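Local coordinates for probable oxidoreductase protein (Rhizobium etli, PDB 4FB5), which probably acts as a nucleotide-dependent oxidoreductase of the GFO/IDH/MocA family, pairing an NAD-binding Rossmann fold with a C-terminal domain, at residues K38-A43 and H120-K125; F79-A84 and D92-V97; Y154-V159 and P361-T366. All coordinates share one frame; numbering follows the deposited sequence.

Contact 1 of 3, residues K38-A43 and H120-K125; sequences KCHALA and HVWCEK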
ATOM      1  N   LYS A  38       5.032 -25.228  21.232  1.00 50.23           N
ATOM      2  CA  LYS A  38       3.665 -25.295  20.719  1.00 48.64           C
ATOM      3  C   LYS A  38       3.629 -25.394  19.202  1.00 47.97           C
ATOM      4  O   LYS A  38       2.878 -26.150  18.636  1.00 47.90           O
ATOM      5  CB  LYS A  38       2.872 -24.071  21.162  1.00 47.99           C
ATOM      6  CG  LYS A  38       1.406 -24.191  20.836  1.00 46.95           C
ATOM      7  CD  LYS A  38       0.573 -23.307  21.715  1.00 43.51           C
ATOM      8  CE  LYS A  38      -0.758 -23.113  21.061  1.00 39.67           C
ATOM      9  NZ  LYS A  38      -1.630 -22.380  21.972  1.00 36.02           N
ATOM     10  N   CYS A  39       4.470 -24.622  18.559  1.00 47.20           N
ATOM     11  CA  CYS A  39       4.519 -24.578  17.140  1.00 47.20           C
ATOM     12  C   CYS A  39       5.109 -25.862  16.513  1.00 45.39           C
ATOM     13  O   CYS A  39       4.521 -26.403  15.575  1.00 44.85           O
ATOM     14  CB  CYS A  39       5.288 -23.329  16.737  1.00 48.00           C
ATOM     15  SG  CYS A  39       5.087 -22.897  15.014  1.00 55.61           S
ATOM     16  N   HIS A  40       6.229 -26.378  17.013  1.00 44.11           N
ATOM     17  CA  HIS A  40       6.621 -27.739  16.595  1.00 43.33           C
ATOM     18  C   HIS A  40       5.428 -28.653  16.807  1.00 42.88           C
ATOM     19  O   HIS A  40       5.023 -29.361  15.911  1.00 43.19           O
ATOM     20  CB  HIS A  40       7.770 -28.316  17.420  1.00 43.50           C
ATOM     21  CG  HIS A  40       9.123 -27.774  17.076  1.00 43.95           C
ATOM     22  ND1 HIS A  40      10.215 -28.589  16.867  1.00 43.00           N
ATOM     23  CD2 HIS A  40       9.569 -26.506  16.914  1.00 45.03           C
ATOM     24  CE1 HIS A  40      11.268 -27.850  16.571  1.00 42.48           C
ATOM     25  NE2 HIS A  40      10.908 -26.581  16.606  1.00 44.72           N
ATOM     26  N   ALA A  41       4.828 -28.629  17.991  1.00 42.45           N
ATOM     27  CA  ALA A  41       3.798 -29.624  18.260  1.00 42.68           C
ATOM     28  C   ALA A  41       2.664 -29.567  17.223  1.00 42.80           C
ATOM     29  O   ALA A  41       2.173 -30.587  16.763  1.00 42.99           O
ATOM     30  CB  ALA A  41       3.272 -29.494  19.702  1.00 42.37           C
ATOM     31  N   LEU A  42       2.274 -28.357  16.842  1.00 42.63           N
ATOM     32  CA  LEU A  42       1.218 -28.181  15.903  1.00 42.36           C
ATOM     33  C   LEU A  42       1.676 -28.664  14.545  1.00 42.55           C
ATOM     34  O   LEU A  42       0.887 -29.200  13.748  1.00 42.31           O
ATOM     35  CB  LEU A  42       0.869 -26.713  15.820  1.00 42.61           C
ATOM     36  CG  LEU A  42      -0.043 -26.138  16.900  1.00 41.69           C
ATOM     37  CD1 LEU A  42      -0.186 -24.638  16.657  1.00 40.18           C
ATOM     38  CD2 LEU A  42      -1.376 -26.820  16.905  1.00 38.52           C
ATOM     39  N   ALA A  43       2.951 -28.461  14.278  1.00 42.34           N
ATOM     40  CA  ALA A  43       3.500 -28.893  13.022  1.00 43.22           C
ATOM     41  C   ALA A  43       3.458 -30.428  12.923  1.00 44.06           C
ATOM     42  O   ALA A  43       2.874 -30.986  11.958  1.00 43.77           O
ATOM     43  CB  ALA A  43       4.935 -28.336  12.822  1.00 42.62           C
ATOM     44  N   HIS A 120      17.589 -38.091  15.329  1.00 58.56           N
ATOM     45  CA  HIS A 120      17.452 -36.863  14.518  1.00 57.41           C
ATOM     46  C   HIS A 120      17.074 -35.624  15.363  1.00 56.27           C
ATOM     47  O   HIS A 120      16.341 -35.719  16.363  1.00 56.13           O
ATOM     48  CB  HIS A 120      16.397 -37.036  13.429  1.00 57.71           C
ATOM     49  CG  HIS A 120      16.538 -38.282  12.609  1.00 58.61           C
ATOM     50  ND1 HIS A 120      17.669 -38.567  11.868  1.00 60.35           N
ATOM     51  CD2 HIS A 120      15.667 -39.294  12.376  1.00 58.42           C
ATOM     52  CE1 HIS A 120      17.494 -39.717  11.236  1.00 60.41           C
ATOM     53  NE2 HIS A 120      16.285 -40.173  11.520  1.00 59.25           N
ATOM     54  N   VAL A 121      17.559 -34.468  14.928  1.00 54.55           N
ATOM     55  CA  VAL A 121      17.371 -33.237  15.670  1.00 52.90           C
ATOM     56  C   VAL A 121      16.783 -32.085  14.853  1.00 51.80           C
ATOM     57  O   VAL A 121      17.274 -31.730  13.763  1.00 51.64           O
ATOM     58  CB  VAL A 121      18.674 -32.810  16.313  1.00 52.87           C
ATOM     59  CG1 VAL A 121      18.580 -31.381  16.770  1.00 53.06           C
ATOM     60  CG2 VAL A 121      18.952 -33.692  17.488  1.00 52.98           C
ATOM     61  N   TRP A 122      15.705 -31.527  15.394  1.00 50.40           N
ATOM     62  CA  TRP A 122      15.058 -30.312  14.893  1.00 48.31           C
ATOM     63  C   TRP A 122      15.186 -29.305  15.985  1.00 47.47           C
ATOM     64  O   TRP A 122      14.508 -29.360  17.000  1.00 45.91           O
ATOM     65  CB  TRP A 122      13.585 -30.574  14.610  1.00 48.33           C
ATOM     66  CG  TRP A 122      12.888 -29.501  13.887  1.00 46.01           C
ATOM     67  CD1 TRP A 122      13.447 -28.396  13.328  1.00 44.57           C
ATOM     68  CD2 TRP A 122      11.488 -29.430  13.610  1.00 44.00           C
ATOM     69  NE1 TRP A 122      12.478 -27.629  12.738  1.00 43.63           N
ATOM     70  CE2 TRP A 122      11.266 -28.246  12.890  1.00 42.15           C
ATOM     71  CE3 TRP A 122      10.396 -30.240  13.920  1.00 44.49           C
ATOM     72  CZ2 TRP A 122      10.003 -27.859  12.462  1.00 39.34           C
ATOM     73  CZ3 TRP A 122       9.116 -29.834  13.495  1.00 41.94           C
ATOM     74  CH2 TRP A 122       8.945 -28.658  12.781  1.00 39.40           C
ATOM     75  N   CYS A 123      16.100 -28.387  15.763  1.00 47.96           N
ATOM     76  CA  CYS A 123      16.545 -27.492  16.793  1.00 48.65           C
ATOM     77  C   CYS A 123      16.214 -26.074  16.395  1.00 48.41           C
ATOM     78  O   CYS A 123      16.383 -25.702  15.234  1.00 49.21           O
ATOM     79  CB  CYS A 123      18.042 -27.649  16.972  1.00 47.82           C
ATOM     80  SG  CYS A 123      18.755 -26.736  18.362  1.00 52.81           S
ATOM     81  N   GLU A 124      15.743 -25.291  17.355  1.00 47.59           N
ATOM     82  CA  GLU A 124      15.504 -23.885  17.134  1.00 47.59           C
ATOM     83  C   GLU A 124      16.817 -23.187  16.990  1.00 48.05           C
ATOM     84  O   GLU A 124      17.828 -23.636  17.527  1.00 47.93           O
ATOM     85  CB  GLU A 124      14.675 -23.257  18.263  1.00 47.35           C
ATOM     86  CG  GLU A 124      13.195 -23.504  18.084  1.00 46.59           C
ATOM     87  CD  GLU A 124      12.731 -23.200  16.657  1.00 50.59           C
ATOM     88  OE1 GLU A 124      12.041 -24.056  16.056  1.00 49.10           O
ATOM     89  OE2 GLU A 124      13.070 -22.095  16.132  1.00 53.97           O
ATOM     90  N   LYS A 125      16.798 -22.102  16.234  1.00 48.88           N
ATOM     91  CA  LYS A 125      17.955 -21.266  16.100  1.00 50.39           C
ATOM     92  C   LYS A 125      18.189 -20.631  17.480  1.00 51.64           C
ATOM     93  O   LYS A 125      17.251 -20.518  18.257  1.00 51.61           O
ATOM     94  CB  LYS A 125      17.694 -20.255  14.990  1.00 50.23           C
ATOM     95  CG  LYS A 125      17.559 -18.807  15.412  1.00 52.38           C
ATOM     96  CD  LYS A 125      16.186 -18.371  15.894  1.00 54.16           C
ATOM     97  CE  LYS A 125      16.268 -16.894  16.206  1.00 53.65           C
ATOM     98  NZ  LYS A 125      15.662 -16.583  17.498  1.00 55.61           N
TER
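His40 and Trp122 mark the closest backbone approach, their CA atoms 9.0 Å apart, so helix 35-44 and strand 120-123 are bridged wholly by side chains. His40 and Ala43 lie three residues apart, on one flank of the helix, and this flank meets the strand. The strand answers with Trp122, whose CB points toward the helix and whose CG sits anti to the backbone N (chi1 -170°), so that the indole lies across the gap. His40 CE1 lies over one face of that indole, toward its rim, 3.4 Å from Trp122 CD2. The imidazole and the six-membered ring are tilted 34° against each other, with centroids 4.0 Å apart. Ala43 CB meets the indole at its edge, 4.0 Å from Trp122 CH2; a small methyl suits a place where the broad ring comes close to the helix. The edge of the imidazole carries the polar link. His40 NE2 donates to Glu124 OE1 at 2.8 Å and 159°, almost exactly in the ring plane, and meets the anti lone pair of a carboxylate turned nearly perpendicular to the imidazole. Glu124 OE1 also forms a salt bridge with Lys346, while His40 ND1 is hydrogen-bonded to Ser99 OG, so both imidazole nitrogens are held and the ring's rotation is fixed. Trp122 NE1 binds Glu349, tying the indole to helix 344-358. A helix following a glycine-rich turn and packed on a parallel sheet is the hallmark of the Rossmann fold; Glu124 and Lys125 match the Glu-Lys-Pro signature that in relatives lies near the nicotinamide.

Contact 2 of 3, residues F79-A84 and D92-V97; sequences FEKATA and DPEVDV
Lys81 runs out as an extended chain and crosses the side chains of both Asp92 and Glu94 at about a right angle, so that its ammonium group arrives between two carboxylates. Lys81 CG is anti to the carbonyl carbon (chi1 -58°), and from there the straight methylene chain spans the distance from the edge strand to the loop. Lys81 NZ meets Glu94 OE1 at 2.6 Å, nearly head-on along the CD-OE1 bond. The second salt bridge, from Lys81 NZ to Asp92 OD2, is longer at 3.3 Å and weak as a hydrogen bond. Asp92 suits its place because its short side chain also folds back on its own loop: OD1 accepts from Glu94 N at 2.6 Å, an Asx turn that holds the Asp92 carboxylate against the backbone of that loop. Glu94, one methylene longer, projects with its chain extended to meet the lysine. Arg58 binds Glu94 OE2, and His61 is hydrogen-bonded to Asp92 OD2. With a methionine in place of Lys81, Asp92 OD2 and Glu94 OE1, only 4.9 Å apart, would probably face each other without the positive charge they share. The chemistry is thus that of a surface salt-bridge network, in which alternating charges join strand 81-83 to the loop entering strand 97-100 and probably offset the like charges of the two acids.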
ATOM      1  N   PHE A  79       0.547 -35.705  23.508  1.00 65.76           N
ATOM      2  CA  PHE A  79       1.676 -36.610  23.740  1.00 66.91           C
ATOM      3  C   PHE A  79       1.374 -37.649  24.810  1.00 67.35           C
ATOM      4  O   PHE A  79       0.778 -37.334  25.845  1.00 66.87           O
ATOM      5  CB  PHE A  79       2.882 -35.822  24.228  1.00 67.11           C
ATOM      6  CG  PHE A  79       3.636 -35.158  23.148  1.00 68.15           C
ATOM      7  CD1 PHE A  79       4.867 -35.647  22.757  1.00 69.27           C
ATOM      8  CD2 PHE A  79       3.112 -34.048  22.498  1.00 69.79           C
ATOM      9  CE1 PHE A  79       5.573 -35.038  21.736  1.00 69.82           C
ATOM     10  CE2 PHE A  79       3.810 -33.430  21.476  1.00 69.78           C
ATOM     11  CZ  PHE A  79       5.043 -33.923  21.096  1.00 69.82           C
ATOM     12  N   GLU A  80       1.847 -38.867  24.569  1.00 68.26           N
ATOM     13  CA  GLU A  80       1.562 -40.020  25.421  1.00 69.35           C
ATOM     14  C   GLU A  80       2.244 -39.914  26.788  1.00 69.69           C
ATOM     15  O   GLU A  80       1.584 -39.998  27.824  1.00 69.58           O
ATOM     16  CB  GLU A  80       1.911 -41.322  24.677  1.00 69.54           C
ATOM     17  CG  GLU A  80       0.960 -41.603  23.476  1.00 71.76           C
ATOM     18  CD  GLU A  80       1.545 -42.509  22.365  1.00 75.17           C
ATOM     19  OE1 GLU A  80       2.331 -43.437  22.673  1.00 76.97           O
ATOM     20  OE2 GLU A  80       1.190 -42.313  21.171  1.00 75.76           O
ATOM     21  N   LYS A  81       3.544 -39.663  26.785  1.00 70.29           N
ATOM     22  CA  LYS A  81       4.310 -39.571  28.013  1.00 71.31           C
ATOM     23  C   LYS A  81       4.771 -38.140  28.273  1.00 71.89           C
ATOM     24  O   LYS A  81       5.064 -37.415  27.331  1.00 71.93           O
ATOM     25  CB  LYS A  81       5.544 -40.482  27.929  1.00 71.44           C
ATOM     26  CG  LYS A  81       5.226 -41.946  27.667  1.00 72.01           C
ATOM     27  CD  LYS A  81       6.383 -42.655  26.991  1.00 71.83           C
ATOM     28  CE  LYS A  81       5.856 -43.797  26.126  1.00 70.95           C
ATOM     29  NZ  LYS A  81       7.005 -44.504  25.506  1.00 70.05           N
ATOM     30  N   ALA A  82       4.832 -37.763  29.556  1.00 72.54           N
ATOM     31  CA  ALA A  82       5.520 -36.554  30.047  1.00 72.79           C
ATOM     32  C   ALA A  82       6.765 -36.943  30.918  1.00 73.57           C
ATOM     33  O   ALA A  82       6.996 -38.144  31.155  1.00 73.92           O
ATOM     34  CB  ALA A  82       4.555 -35.711  30.841  1.00 72.23           C
ATOM     35  N   THR A  83       7.558 -35.944  31.351  1.00 73.64           N
ATOM     36  CA  THR A  83       8.694 -36.064  32.313  1.00 74.10           C
ATOM     37  C   THR A  83       9.365 -34.719  32.444  1.00 74.05           C
ATOM     38  O   THR A  83       9.182 -33.857  31.595  1.00 74.34           O
ATOM     39  CB  THR A  83       9.843 -37.011  31.885  1.00 74.42           C
ATOM     40  OG1 THR A  83       9.914 -37.070  30.457  1.00 74.64           O
ATOM     41  CG2 THR A  83       9.690 -38.435  32.499  1.00 75.50           C
ATOM     42  N   ALA A  84      10.157 -34.541  33.497  1.00 74.07           N
ATOM     43  CA  ALA A  84      10.925 -33.302  33.676  1.00 74.28           C
ATOM     44  C   ALA A  84      12.428 -33.597  33.612  1.00 74.12           C
ATOM     45  O   ALA A  84      13.270 -32.753  33.922  1.00 73.18           O
ATOM     46  CB  ALA A  84      10.533 -32.590  34.972  1.00 74.40           C
ATOM     47  N   ASP A  92      14.693 -42.484  25.808  1.00 76.97           N
ATOM     48  CA  ASP A  92      13.564 -43.291  25.374  1.00 77.45           C
ATOM     49  C   ASP A  92      13.814 -43.841  23.971  1.00 78.09           C
ATOM     50  O   ASP A  92      14.058 -43.075  23.041  1.00 78.68           O
ATOM     51  CB  ASP A  92      12.265 -42.496  25.425  1.00 77.11           C
ATOM     52  CG  ASP A  92      11.033 -43.345  25.123  1.00 76.78           C
ATOM     53  OD1 ASP A  92      11.110 -44.339  24.369  1.00 75.10           O
ATOM     54  OD2 ASP A  92       9.954 -42.999  25.640  1.00 77.53           O
ATOM     55  N   PRO A  93      13.785 -45.178  23.828  1.00 78.54           N
ATOM     56  CA  PRO A  93      13.913 -45.858  22.530  1.00 78.54           C
ATOM     57  C   PRO A  93      12.696 -45.764  21.578  1.00 78.15           C
ATOM     58  O   PRO A  93      12.824 -46.157  20.415  1.00 78.54           O
ATOM     59  CB  PRO A  93      14.154 -47.330  22.927  1.00 78.63           C
ATOM     60  CG  PRO A  93      13.456 -47.466  24.256  1.00 78.64           C
ATOM     61  CD  PRO A  93      13.783 -46.147  24.946  1.00 78.72           C
ATOM     62  N   GLU A  94      11.538 -45.282  22.033  1.00 77.29           N
ATOM     63  CA  GLU A  94      10.396 -45.109  21.099  1.00 76.71           C
ATOM     64  C   GLU A  94      10.479 -43.783  20.309  1.00 75.94           C
ATOM     65  O   GLU A  94       9.859 -43.628  19.261  1.00 75.92           O
ATOM     66  CB  GLU A  94       9.035 -45.283  21.801  1.00 77.00           C
ATOM     67  CG  GLU A  94       8.559 -46.748  21.938  1.00 77.25           C
ATOM     68  CD  GLU A  94       7.177 -46.883  22.586  1.00 78.40           C
ATOM     69  OE1 GLU A  94       6.977 -46.390  23.726  1.00 78.11           O
ATOM     70  OE2 GLU A  94       6.288 -47.497  21.956  1.00 78.41           O
ATOM     71  N   VAL A  95      11.274 -42.850  20.821  1.00 74.93           N
ATOM     72  CA  VAL A  95      11.593 -41.599  20.143  1.00 73.78           C
ATOM     73  C   VAL A  95      12.628 -41.824  19.035  1.00 73.17           C
ATOM     74  O   VAL A  95      13.684 -42.391  19.288  1.00 73.14           O
ATOM     75  CB  VAL A  95      12.168 -40.576  21.153  1.00 73.63           C
ATOM     76  CG1 VAL A  95      12.727 -39.366  20.430  1.00 73.21           C
ATOM     77  CG2 VAL A  95      11.108 -40.171  22.173  1.00 71.89           C
ATOM     78  N   ASP A  96      12.325 -41.373  17.818  1.00 72.05           N
ATOM     79  CA  ASP A  96      13.287 -41.398  16.707  1.00 70.79           C
ATOM     80  C   ASP A  96      13.884 -40.005  16.447  1.00 69.55           C
ATOM     81  O   ASP A  96      15.057 -39.878  16.047  1.00 69.59           O
ATOM     82  CB  ASP A  96      12.602 -41.905  15.438  1.00 71.51           C
ATOM     83  CG  ASP A  96      11.644 -43.072  15.707  1.00 72.33           C
ATOM     84  OD1 ASP A  96      11.858 -43.789  16.709  1.00 74.59           O
ATOM     85  OD2 ASP A  96      10.685 -43.270  14.922  1.00 71.32           O
ATOM     86  N   VAL A  97      13.064 -38.971  16.709  1.00 67.70           N
ATOM     87  CA  VAL A  97      13.351 -37.547  16.404  1.00 64.96           C
ATOM     88  C   VAL A  97      13.216 -36.683  17.637  1.00 62.88           C
ATOM     89  O   VAL A  97      12.188 -36.718  18.298  1.00 62.06           O
ATOM     90  CB  VAL A  97      12.308 -36.972  15.405  1.00 65.06           C
ATOM     91  CG1 VAL A  97      12.665 -35.557  15.025  1.00 64.72           C
ATOM     92  CG2 VAL A  97      12.196 -37.834  14.165  1.00 64.55           C
TER

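Contact 3 of 3, residues Y154-V159 and P361-T366; sequences YIQNPV and PSSIVT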
ATOM      1  N   TYR A 154      11.390 -18.900   7.853  1.00 36.87           N
ATOM      2  CA  TYR A 154      11.101 -17.930   6.805  1.00 36.72           C
ATOM      3  C   TYR A 154      11.390 -18.478   5.401  1.00 37.49           C
ATOM      4  O   TYR A 154      10.557 -18.309   4.499  1.00 37.34           O
ATOM      5  CB  TYR A 154      11.797 -16.606   7.105  1.00 35.25           C
ATOM      6  CG  TYR A 154      11.214 -16.055   8.358  1.00 34.17           C
ATOM      7  CD1 TYR A 154       9.861 -15.721   8.422  1.00 35.11           C
ATOM      8  CD2 TYR A 154      11.963 -15.899   9.483  1.00 33.49           C
ATOM      9  CE1 TYR A 154       9.303 -15.234   9.552  1.00 33.91           C
ATOM     10  CE2 TYR A 154      11.398 -15.419  10.650  1.00 33.54           C
ATOM     11  CZ  TYR A 154      10.071 -15.085  10.673  1.00 33.85           C
ATOM     12  OH  TYR A 154       9.498 -14.598  11.829  1.00 35.53           O
ATOM     13  N   ILE A 155      12.543 -19.149   5.267  1.00 38.14           N
ATOM     14  CA  ILE A 155      12.968 -19.973   4.099  1.00 39.23           C
ATOM     15  C   ILE A 155      11.883 -20.811   3.452  1.00 38.76           C
ATOM     16  O   ILE A 155      11.920 -21.020   2.255  1.00 40.03           O
ATOM     17  CB  ILE A 155      14.095 -20.972   4.507  1.00 39.82           C
ATOM     18  CG1 ILE A 155      15.352 -20.249   4.929  1.00 43.48           C
ATOM     19  CG2 ILE A 155      14.506 -21.860   3.421  1.00 41.29           C
ATOM     20  CD1 ILE A 155      15.536 -18.881   4.282  1.00 47.77           C
ATOM     21  N   GLN A 156      10.912 -21.294   4.217  1.00 37.90           N
ATOM     22  CA  GLN A 156       9.954 -22.244   3.677  1.00 36.59           C
ATOM     23  C   GLN A 156       8.707 -21.639   3.078  1.00 35.96           C
ATOM     24  O   GLN A 156       7.888 -22.367   2.503  1.00 36.26           O
ATOM     25  CB  GLN A 156       9.501 -23.239   4.753  1.00 37.03           C
ATOM     26  CG  GLN A 156      10.555 -23.984   5.478  1.00 36.84           C
ATOM     27  CD  GLN A 156      11.412 -24.833   4.596  1.00 40.00           C
ATOM     28  OE1 GLN A 156      12.574 -25.093   4.929  1.00 41.29           O
ATOM     29  NE2 GLN A 156      10.862 -25.285   3.461  1.00 43.07           N
ATOM     30  N   ASN A 157       8.519 -20.336   3.230  1.00 35.42           N
ATOM     31  CA  ASN A 157       7.366 -19.645   2.622  1.00 33.62           C
ATOM     32  C   ASN A 157       7.334 -20.003   1.162  1.00 32.46           C
ATOM     33  O   ASN A 157       8.361 -19.956   0.517  1.00 32.64           O
ATOM     34  CB  ASN A 157       7.544 -18.137   2.771  1.00 33.64           C
ATOM     35  CG  ASN A 157       6.313 -17.316   2.341  1.00 33.38           C
ATOM     36  OD1 ASN A 157       5.440 -17.766   1.594  1.00 33.54           O
ATOM     37  ND2 ASN A 157       6.279 -16.071   2.796  1.00 35.32           N
ATOM     38  N   PRO A 158       6.168 -20.390   0.646  1.00 31.82           N
ATOM     39  CA  PRO A 158       6.002 -20.603  -0.781  1.00 31.80           C
ATOM     40  C   PRO A 158       6.405 -19.414  -1.642  1.00 32.60           C
ATOM     41  O   PRO A 158       6.980 -19.615  -2.754  1.00 34.50           O
ATOM     42  CB  PRO A 158       4.498 -20.831  -0.931  1.00 30.99           C
ATOM     43  CG  PRO A 158       4.086 -21.450   0.349  1.00 29.27           C
ATOM     44  CD  PRO A 158       4.952 -20.787   1.398  1.00 31.80           C
ATOM     45  N   VAL A 159       6.118 -18.202  -1.172  1.00 31.46           N
ATOM     46  CA  VAL A 159       6.477 -16.999  -1.928  1.00 31.04           C
ATOM     47  C   VAL A 159       7.985 -16.987  -2.095  1.00 32.29           C
ATOM     48  O   VAL A 159       8.517 -16.646  -3.134  1.00 32.29           O
ATOM     49  CB  VAL A 159       5.967 -15.712  -1.197  1.00 30.94           C
ATOM     50  CG1 VAL A 159       6.731 -14.457  -1.639  1.00 27.53           C
ATOM     51  CG2 VAL A 159       4.425 -15.595  -1.352  1.00 28.72           C
ATOM     52  N   PRO A 361      15.850 -35.317  -1.743  1.00 74.22           N
ATOM     53  CA  PRO A 361      16.319 -33.930  -1.747  1.00 73.42           C
ATOM     54  C   PRO A 361      15.350 -33.126  -0.919  1.00 72.37           C
ATOM     55  O   PRO A 361      14.127 -33.295  -1.065  1.00 72.24           O
ATOM     56  CB  PRO A 361      16.223 -33.518  -3.225  1.00 73.80           C
ATOM     57  CG  PRO A 361      15.985 -34.831  -4.009  1.00 74.35           C
ATOM     58  CD  PRO A 361      15.257 -35.710  -3.036  1.00 74.37           C
ATOM     59  N   SER A 362      15.893 -32.297  -0.033  1.00 71.10           N
ATOM     60  CA  SER A 362      15.082 -31.385   0.779  1.00 69.81           C
ATOM     61  C   SER A 362      15.612 -29.945   0.748  1.00 68.71           C
ATOM     62  O   SER A 362      16.733 -29.690   0.265  1.00 68.42           O
ATOM     63  CB  SER A 362      15.046 -31.872   2.222  1.00 70.04           C
ATOM     64  OG  SER A 362      16.297 -31.627   2.839  1.00 70.04           O
ATOM     65  N   SER A 363      14.819 -29.006   1.273  1.00 66.66           N
ATOM     66  CA  SER A 363      15.334 -27.647   1.461  1.00 65.11           C
ATOM     67  C   SER A 363      15.370 -27.323   2.935  1.00 63.39           C
ATOM     68  O   SER A 363      14.506 -26.655   3.461  1.00 64.21           O
ATOM     69  CB  SER A 363      14.519 -26.604   0.700  1.00 64.92           C
ATOM     70  OG  SER A 363      13.391 -26.218   1.456  1.00 66.34           O
ATOM     71  N   ILE A 364      16.384 -27.804   3.607  1.00 60.83           N
ATOM     72  CA  ILE A 364      16.451 -27.593   5.003  1.00 58.76           C
ATOM     73  C   ILE A 364      17.742 -26.874   5.292  1.00 57.12           C
ATOM     74  O   ILE A 364      18.581 -26.718   4.405  1.00 57.34           O
ATOM     75  CB  ILE A 364      16.355 -28.928   5.711  1.00 59.04           C
ATOM     76  CG1 ILE A 364      15.526 -28.754   6.947  1.00 60.09           C
ATOM     77  CG2 ILE A 364      17.725 -29.510   6.051  1.00 59.78           C
ATOM     78  CD1 ILE A 364      14.571 -29.832   7.086  1.00 63.49           C
ATOM     79  N   VAL A 365      17.903 -26.399   6.509  1.00 55.01           N
ATOM     80  CA  VAL A 365      19.184 -25.833   6.877  1.00 53.27           C
ATOM     81  C   VAL A 365      19.818 -26.777   7.876  1.00 52.46           C
ATOM     82  O   VAL A 365      19.191 -27.150   8.876  1.00 52.19           O
ATOM     83  CB  VAL A 365      19.055 -24.433   7.452  1.00 53.14           C
ATOM     84  CG1 VAL A 365      20.417 -23.873   7.797  1.00 51.34           C
ATOM     85  CG2 VAL A 365      18.334 -23.541   6.473  1.00 52.11           C
ATOM     86  N   THR A 366      21.036 -27.196   7.555  1.00 50.95           N
ATOM     87  CA  THR A 366      21.732 -28.199   8.321  1.00 49.93           C
ATOM     88  C   THR A 366      22.689 -27.489   9.202  1.00 49.38           C
ATOM     89  O   THR A 366      23.134 -26.363   8.910  1.00 49.80           O
ATOM     90  CB  THR A 366      22.697 -29.057   7.466  1.00 50.25           C
ATOM     91  OG1 THR A 366      23.734 -28.204   6.940  1.00 50.12           O
ATOM     92  CG2 THR A 366      21.980 -29.785   6.363  1.00 48.86           C
TER
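Beside the meeting of Gln156 with Ser363, the shortest sound polar bond is a helix cap: Asn157 OD1 accepts from Val159 N at 2.9 Å. Asn157 sits at the N-cap position of helix 158-168, its CG anti to the backbone N (chi1 -172°), and the donor stands well above the plane of the side-chain carbonyl. Asparagine fits here because its short amide can reach forward to a backbone N-H of the first turn; Asn157 ND2 is bound to Met300 O. Across the contact, Gln156 bends at chi2 and brings its amide to Ser363, its CD 3.8 Å from Ser363 O and 4.0 Å from Ser363 OG. The modelled amide is probably turned over, and with the other orientation its ends may hydrogen-bond to these oxygens. Serine, small and polar, lets the amide approach both its hydroxyl and its carbonyl. Ser363 N is bound by Glu352 of helix 344-358, which also packs against Gln156. Here a 3-10 segment leaving strand 148-150 meets the loop that links helices 344-358 and 367-385 and passes beside the Rossmann sheet, Val365 bonding to Leu150; each leads into an N-capped helix, Asn157 before 158-168 and Thr366 before 367-385.

How the contacts relate
From the N terminus, helix 35-44 supplies the first half of contact 1, which closes only when the chain reaches strand 120-123. Contact 2 opens and closes within that span, as the chain passes from edge strand 81-83 through helix 86-91 to strand 97-100, a crossover from one half of the parallel sheet to the other. The two touch at neighbouring strands, where His120 N probably bonds to Asp96 O (3.2 Å). Contact 3 follows in series: it opens beyond strand 148-150 and closes over 200 residues later, after all but the last strand of the mixed sheet, joining the approach to helix 158-168 to the loop between helices 344-358 and 367-385.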